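Periplasmic branched-chain amino acid-binding protein (Burkholderia mallei, PDB 3I09) probably captures branched-chain amino acids or related small acids in the periplasm and delivers them to an ABC transporter, as type I periplasmic binding proteins do. Local coordinates at residues Val5-Thr11 against Leu72-Gly78; Ala63-Asp68 against Val90-Lys96. All coordinates share one frame; numbering follows the deposited sequence.

Contact 1: Val5-Thr11 against Leu72-Gly78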
loop_
_atom_site.group_PDB
_atom_site.type_symbol
_atom_site.label_atom_id
_atom_site.label_comp_id
_atom_site.label_asym_id
_atom_site.label_seq_id
_atom_site.Cartn_x
_atom_site.Cartn_y
_atom_site.Cartn_z
ATOM N N VAL A 5 -9.492 -12.827 -21.407
ATOM C CA VAL A 5 -8.554 -12.769 -20.296
ATOM C C VAL A 5 -9.204 -11.861 -19.249
ATOM O O VAL A 5 -9.512 -10.692 -19.516
ATOM C CB VAL A 5 -7.201 -12.246 -20.732
ATOM C CG1 VAL A 5 -6.273 -12.040 -19.516
ATOM C CG2 VAL A 5 -6.557 -13.242 -21.743
ATOM N N LYS A 6 -9.497 -12.426 -18.099
ATOM C CA LYS A 6 -10.308 -11.726 -17.106
ATOM C C LYS A 6 -9.492 -11.243 -15.901
ATOM O O LYS A 6 -8.813 -12.015 -15.231
ATOM C CB LYS A 6 -11.478 -12.597 -16.625
ATOM C CG LYS A 6 -12.366 -11.737 -15.718
ATOM C CD LYS A 6 -13.765 -12.284 -15.385
ATOM C CE LYS A 6 -14.686 -12.425 -16.553
ATOM N NZ LYS A 6 -15.910 -13.115 -15.999
ATOM N N ILE A 7 -9.537 -9.939 -15.682
ATOM C CA ILE A 7 -8.882 -9.301 -14.525
ATOM C C ILE A 7 -9.964 -8.873 -13.531
ATOM O O ILE A 7 -10.896 -8.168 -13.910
ATOM C CB ILE A 7 -8.109 -8.099 -15.004
ATOM C CG1 ILE A 7 -6.985 -8.535 -15.978
ATOM C CG2 ILE A 7 -7.535 -7.286 -13.804
ATOM C CD1 ILE A 7 -6.168 -7.340 -16.559
ATOM N N GLY A 8 -9.815 -9.253 -12.267
ATOM C CA GLY A 8 -10.774 -8.867 -11.246
ATOM C C GLY A 8 -10.082 -8.010 -10.201
ATOM O O GLY A 8 -8.955 -8.296 -9.819
ATOM N N PHE A 9 -10.753 -6.949 -9.772
ATOM C CA PHE A 9 -10.226 -6.012 -8.818
ATOM C C PHE A 9 -11.187 -5.937 -7.644
ATOM O O PHE A 9 -12.370 -5.653 -7.831
ATOM C CB PHE A 9 -10.093 -4.646 -9.480
ATOM C CG PHE A 9 -9.565 -3.541 -8.576
ATOM C CD1 PHE A 9 -8.426 -3.714 -7.824
ATOM C CD2 PHE A 9 -10.208 -2.304 -8.534
ATOM C CE1 PHE A 9 -7.914 -2.647 -7.010
ATOM C CE2 PHE A 9 -9.734 -1.270 -7.747
ATOM C CZ PHE A 9 -8.583 -1.418 -7.023
ATOM N N ILE A 10 -10.657 -6.172 -6.457
ATOM C CA ILE A 10 -11.466 -6.136 -5.222
ATOM C C ILE A 10 -10.823 -5.215 -4.209
ATOM O O ILE A 10 -9.656 -5.401 -3.799
ATOM C CB ILE A 10 -11.671 -7.519 -4.599
ATOM C CG1 ILE A 10 -12.221 -8.505 -5.613
ATOM C CG2 ILE A 10 -12.622 -7.366 -3.364
ATOM C CD1 ILE A 10 -12.422 -9.939 -5.054
ATOM N N THR A 11 -11.554 -4.185 -3.817
ATOM C CA THR A 11 -11.029 -3.163 -2.936
ATOM C C THR A 11 -12.152 -2.490 -2.187
ATOM O O THR A 11 -13.330 -2.819 -2.382
ATOM C CB THR A 11 -10.173 -2.102 -3.727
ATOM O OG1 THR A 11 -9.329 -1.388 -2.803
ATOM C CG2 THR A 11 -11.063 -1.110 -4.517
ATOM N N LEU A 72 -11.542 -16.263 -14.040
ATOM C CA LEU A 72 -10.559 -15.267 -13.650
ATOM C C LEU A 72 -9.149 -15.701 -13.958
ATOM O O LEU A 72 -8.777 -16.854 -13.702
ATOM C CB LEU A 72 -10.665 -14.970 -12.168
ATOM C CG LEU A 72 -10.037 -13.651 -11.743
ATOM C CD1 LEU A 72 -10.973 -12.476 -12.146
ATOM C CD2 LEU A 72 -9.863 -13.622 -10.254
ATOM N N ASP A 73 -8.384 -14.778 -14.544
ATOM C CA ASP A 73 -6.963 -14.998 -14.831
ATOM C C ASP A 73 -6.008 -14.240 -13.877
ATOM O O ASP A 73 -4.947 -14.764 -13.477
ATOM C CB ASP A 73 -6.715 -14.603 -16.257
ATOM C CG ASP A 73 -7.362 -15.550 -17.215
ATOM O OD1 ASP A 73 -6.968 -16.756 -17.176
ATOM O OD2 ASP A 73 -8.307 -15.111 -17.924
ATOM N N LEU A 74 -6.377 -13.012 -13.530
ATOM C CA LEU A 74 -5.638 -12.208 -12.532
ATOM C C LEU A 74 -6.609 -11.658 -11.490
ATOM O O LEU A 74 -7.641 -11.070 -11.848
ATOM C CB LEU A 74 -4.938 -11.012 -13.188
ATOM C CG LEU A 74 -4.334 -9.945 -12.254
ATOM C CD1 LEU A 74 -3.168 -10.521 -11.418
ATOM C CD2 LEU A 74 -3.879 -8.674 -13.027
ATOM N N LEU A 75 -6.234 -11.812 -10.222
ATOM C CA LEU A 75 -6.866 -11.115 -9.103
ATOM C C LEU A 75 -5.952 -9.999 -8.632
ATOM O O LEU A 75 -4.783 -10.226 -8.230
ATOM C CB LEU A 75 -7.196 -12.068 -7.965
ATOM C CG LEU A 75 -7.859 -11.456 -6.738
ATOM C CD1 LEU A 75 -9.235 -10.857 -7.116
ATOM C CD2 LEU A 75 -7.959 -12.494 -5.561
ATOM N N VAL A 76 -6.467 -8.779 -8.712
ATOM C CA VAL A 76 -5.786 -7.603 -8.195
ATOM C C VAL A 76 -6.407 -7.277 -6.855
ATOM O O VAL A 76 -7.596 -6.975 -6.783
ATOM C CB VAL A 76 -5.887 -6.372 -9.101
ATOM C CG1 VAL A 76 -5.098 -5.169 -8.472
ATOM C CG2 VAL A 76 -5.328 -6.718 -10.519
ATOM N N GLY A 77 -5.580 -7.311 -5.817
ATOM C CA GLY A 77 -6.003 -7.053 -4.447
ATOM C C GLY A 77 -5.826 -5.581 -4.130
ATOM O O GLY A 77 -4.748 -5.005 -4.299
ATOM N N GLY A 78 -6.882 -4.963 -3.608
ATOM C CA GLY A 78 -6.817 -3.567 -3.203
ATOM C C GLY A 78 -6.501 -3.405 -1.728
ATOM O O GLY A 78 -5.617 -4.068 -1.180
#
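Backbone amides and carbonyls of V5-T11 and L72-G78 join two neighbouring parallel strands whose short axes come within 4.7 Å. G8 uses both its N-H and its carbonyl: G8 N donates to L74 O at 2.9 Å, and V76 N to G8 O. I10 continues the pattern, its N bonding to V76 O and its O receiving G78 N. At the other end K6 O takes two donors, L74 N at 3.1 Å and D73 N at 2.9 Å, both in its carbonyl plane.

D73 adds a side-chain bond. With CG anti to the carbonyl carbon (chi1 -69°), its OD2 presents the anti lone pair to K6 N at 2.9 Å, doing the work a main-chain carbonyl would do further along the strand. The pairing lies inside the mixed sheet of one lobe of a type I periplasmic binding protein, where 5-11 is flanked by 43-51 and 72-77, as in a Rossmann-like alpha/beta domain.

Apolar packing differs on the two faces. Beneath helix 22-36, I7 CG2 meets both L74 CD2 and V76 CG2, while the F9 ring puts CD1 3.7 Å from V76 CG1 and turns its edge to V76 O. Towards helix 56-69, I10 CD1 touches L75 CD1, and L72 CD1 lies over the backbone of G8, 3.4 Å from G8 N. At the carboxyl ends T11 OG1 passes close to G78 CA and finds its polar partners in D21 and T79.

Contact 2: Ala63-Asp68 against Val90-Lys96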
loop_
_atom_site.group_PDB
_atom_site.type_symbol
_atom_site.label_atom_id
_atom_site.label_comp_id
_atom_site.label_asym_id
_atom_site.label_seq_id
_atom_site.Cartn_x
_atom_site.Cartn_y
_atom_site.Cartn_z
ATOM N N ALA A 63 -13.657 -13.558 -4.764
ATOM C CA ALA A 63 -12.504 -14.128 -5.443
ATOM C C ALA A 63 -12.745 -15.579 -5.865
ATOM O O ALA A 63 -12.429 -15.959 -7.012
ATOM C CB ALA A 63 -11.249 -14.043 -4.594
ATOM N N ARG A 64 -13.278 -16.369 -4.923
ATOM C CA ARG A 64 -13.531 -17.787 -5.136
ATOM C C ARG A 64 -14.520 -17.989 -6.299
ATOM O O ARG A 64 -14.259 -18.782 -7.230
ATOM C CB ARG A 64 -14.053 -18.411 -3.825
ATOM C CG ARG A 64 -13.687 -19.875 -3.582
ATOM C CD ARG A 64 -14.338 -20.364 -2.252
ATOM N NE ARG A 64 -13.744 -19.740 -1.059
ATOM C CZ ARG A 64 -14.407 -18.994 -0.174
ATOM N NH1 ARG A 64 -15.712 -18.775 -0.292
ATOM N NH2 ARG A 64 -13.768 -18.491 0.862
ATOM N N GLU A 65 -15.636 -17.256 -6.255
ATOM C CA GLU A 65 -16.628 -17.293 -7.310
ATOM C C GLU A 65 -16.044 -16.926 -8.675
ATOM O O GLU A 65 -16.302 -17.610 -9.665
ATOM C CB GLU A 65 -17.807 -16.380 -6.982
ATOM C CG GLU A 65 -18.945 -16.349 -8.000
ATOM C CD GLU A 65 -19.629 -14.982 -8.035
ATOM O OE1 GLU A 65 -19.822 -14.379 -6.945
ATOM O OE2 GLU A 65 -19.928 -14.487 -9.160
ATOM N N TRP A 66 -15.300 -15.835 -8.765
ATOM C CA TRP A 66 -14.691 -15.468 -10.039
ATOM C C TRP A 66 -13.711 -16.548 -10.554
ATOM O O TRP A 66 -13.632 -16.846 -11.755
ATOM C CB TRP A 66 -13.948 -14.128 -9.925
ATOM C CG TRP A 66 -14.791 -12.885 -9.794
ATOM C CD1 TRP A 66 -16.128 -12.741 -10.040
ATOM C CD2 TRP A 66 -14.313 -11.609 -9.387
ATOM N NE1 TRP A 66 -16.506 -11.427 -9.820
ATOM C CE2 TRP A 66 -15.400 -10.716 -9.422
ATOM C CE3 TRP A 66 -13.058 -11.127 -9.009
ATOM C CZ2 TRP A 66 -15.264 -9.359 -9.090
ATOM C CZ3 TRP A 66 -12.924 -9.784 -8.669
ATOM C CH2 TRP A 66 -14.032 -8.911 -8.733
HETATM N N MSE A 67 -12.943 -17.118 -9.655
HETATM C CA MSE A 67 -11.969 -18.136 -10.056
HETATM C C MSE A 67 -12.659 -19.419 -10.523
HETATM O O MSE A 67 -12.233 -20.023 -11.492
HETATM C CB MSE A 67 -11.050 -18.437 -8.881
HETATM C CG MSE A 67 -10.112 -17.304 -8.609
HETATM SE SE MSE A 67 -8.998 -17.593 -7.053
HETATM C CE MSE A 67 -8.246 -15.809 -6.933
ATOM N N ASP A 68 -13.716 -19.818 -9.820
ATOM C CA ASP A 68 -14.376 -21.106 -10.054
ATOM C C ASP A 68 -15.354 -21.072 -11.217
ATOM O O ASP A 68 -15.461 -22.062 -11.924
ATOM C CB ASP A 68 -15.133 -21.570 -8.803
ATOM C CG ASP A 68 -14.211 -22.127 -7.730
ATOM O OD1 ASP A 68 -12.996 -22.333 -8.008
ATOM O OD2 ASP A 68 -14.698 -22.334 -6.596
ATOM N N VAL A 90 -7.226 -18.023 -0.892
ATOM C CA VAL A 90 -8.001 -18.530 -2.015
ATOM C C VAL A 90 -7.147 -18.636 -3.275
ATOM O O VAL A 90 -7.138 -19.667 -3.935
ATOM C CB VAL A 90 -9.221 -17.645 -2.304
ATOM C CG1 VAL A 90 -9.951 -18.162 -3.524
ATOM C CG2 VAL A 90 -10.149 -17.591 -1.057
ATOM N N ALA A 91 -6.381 -17.600 -3.580
ATOM C CA ALA A 91 -5.484 -17.647 -4.743
ATOM C C ALA A 91 -4.456 -18.770 -4.647
ATOM O O ALA A 91 -4.203 -19.457 -5.628
ATOM C CB ALA A 91 -4.751 -16.288 -4.939
ATOM N N ALA A 92 -3.889 -18.991 -3.473
ATOM C CA ALA A 92 -2.868 -20.042 -3.330
ATOM C C ALA A 92 -3.487 -21.423 -3.529
ATOM O O ALA A 92 -2.930 -22.285 -4.227
ATOM C CB ALA A 92 -2.182 -19.949 -1.967
ATOM N N GLU A 93 -4.657 -21.626 -2.938
ATOM C CA GLU A 93 -5.370 -22.909 -3.054
ATOM C C GLU A 93 -5.751 -23.228 -4.513
ATOM O O GLU A 93 -5.665 -24.354 -4.952
ATOM C CB GLU A 93 -6.664 -22.853 -2.236
ATOM C CG GLU A 93 -6.469 -22.973 -0.746
ATOM C CD GLU A 93 -7.707 -22.544 0.088
ATOM O OE1 GLU A 93 -8.788 -22.221 -0.482
ATOM O OE2 GLU A 93 -7.561 -22.516 1.337
ATOM N N LYS A 94 -6.241 -22.221 -5.235
ATOM C CA LYS A 94 -6.701 -22.415 -6.614
ATOM C C LYS A 94 -5.587 -22.243 -7.648
ATOM O O LYS A 94 -5.831 -22.439 -8.852
ATOM C CB LYS A 94 -7.829 -21.429 -6.942
ATOM C CG LYS A 94 -9.070 -21.519 -6.013
ATOM C CD LYS A 94 -9.629 -22.873 -5.940
ATOM C CE LYS A 94 -10.903 -22.911 -5.060
ATOM N NZ LYS A 94 -12.011 -23.287 -5.895
ATOM N N LYS A 95 -4.393 -21.872 -7.189
ATOM C CA LYS A 95 -3.225 -21.657 -8.068
ATOM C C LYS A 95 -3.513 -20.587 -9.129
ATOM O O LYS A 95 -3.468 -20.835 -10.345
ATOM C CB LYS A 95 -2.765 -22.986 -8.675
ATOM C CG LYS A 95 -2.380 -24.004 -7.587
ATOM C CD LYS A 95 -1.818 -25.321 -8.164
ATOM C CE LYS A 95 -0.918 -26.011 -7.122
ATOM N NZ LYS A 95 -0.070 -27.108 -7.703
ATOM N N LYS A 96 -3.925 -19.417 -8.652
ATOM C CA LYS A 96 -4.243 -18.305 -9.532
ATOM C C LYS A 96 -3.372 -17.124 -9.191
ATOM O O LYS A 96 -3.097 -16.868 -8.030
ATOM C CB LYS A 96 -5.689 -17.864 -9.388
ATOM C CG LYS A 96 -6.712 -18.928 -9.712
ATOM C CD LYS A 96 -6.678 -19.333 -11.169
ATOM C CE LYS A 96 -7.751 -20.395 -11.415
ATOM N NZ LYS A 96 -7.567 -21.117 -12.694
HETATM O O HOH W 1 -10.295 -19.235 -13.293
#
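M67, a selenomethionine, reaches from helix 56-69 into the groove beside V90, A91, K94 and K96. Its CG stands anti to the carbonyl carbon (chi1 -71°) and the rest of the chain is extended, which carries SE to 3.7 Å from V90 CG1 and CE to 4.1 Å from A91 CB. K96 runs past it in the opposite direction, its CG 3.8 Å from M67 SE, and the CB of K94 closes in on the same selenium. V90 has a second neighbour: its CG1 lies against the CA of R64.

Over this apolar layer, nearer the surface, D68 and K94 form a salt bridge. K94 NZ meets the syn lone pair of D68 OD1 at 2.5 Å, shorter than usual and doubtful in its exact length, with a weaker bond to OD2; bends at chi2 and chi4 bring the amine across to the carboxylate. The two helices are consecutive in a helix-strand-helix order, with strand 72-77 between them, and they pack on one face of the parallel part of the sheet, as expected when successive beta-alpha units share a side; the axes of the short segments 63-68 and 90-94 approach to 10.4 Å at 27°.

What sets K96 in place is the end of the second helix. K95, with positive phi, is the C-prime residue of a Schellman motif in which K96 N returns to A91 O at 3.0 Å. A water lies within hydrogen-bonding distance of M67 O and has only a weak, long contact with K96 NZ. On its inner side M67 rests on L72 and L75 of strand 72-77.

How the contacts relate
Contact 1 pairs two central strands of the sheet, and contact 2 the two helices that lie on one of its faces; their centres are 10 Å apart. The chain interleaves them: helix 56-69 leads into strand 72-77, which leads into helix 81-94. W66 and M67 bind the two layers, the indole placing CZ3 3.5 Å from G8 CA, while M67 CE lies 3.6 Å from L75 CD2; W66 O is a probable acceptor for L72 N at 3.2 Å. The carboxyl end of 72-78 points to the ligand: G78 is about 7 Å from the bound acetoacetic acid at nearest atoms, and T79, N80 and S81, which follow it, line that pocket.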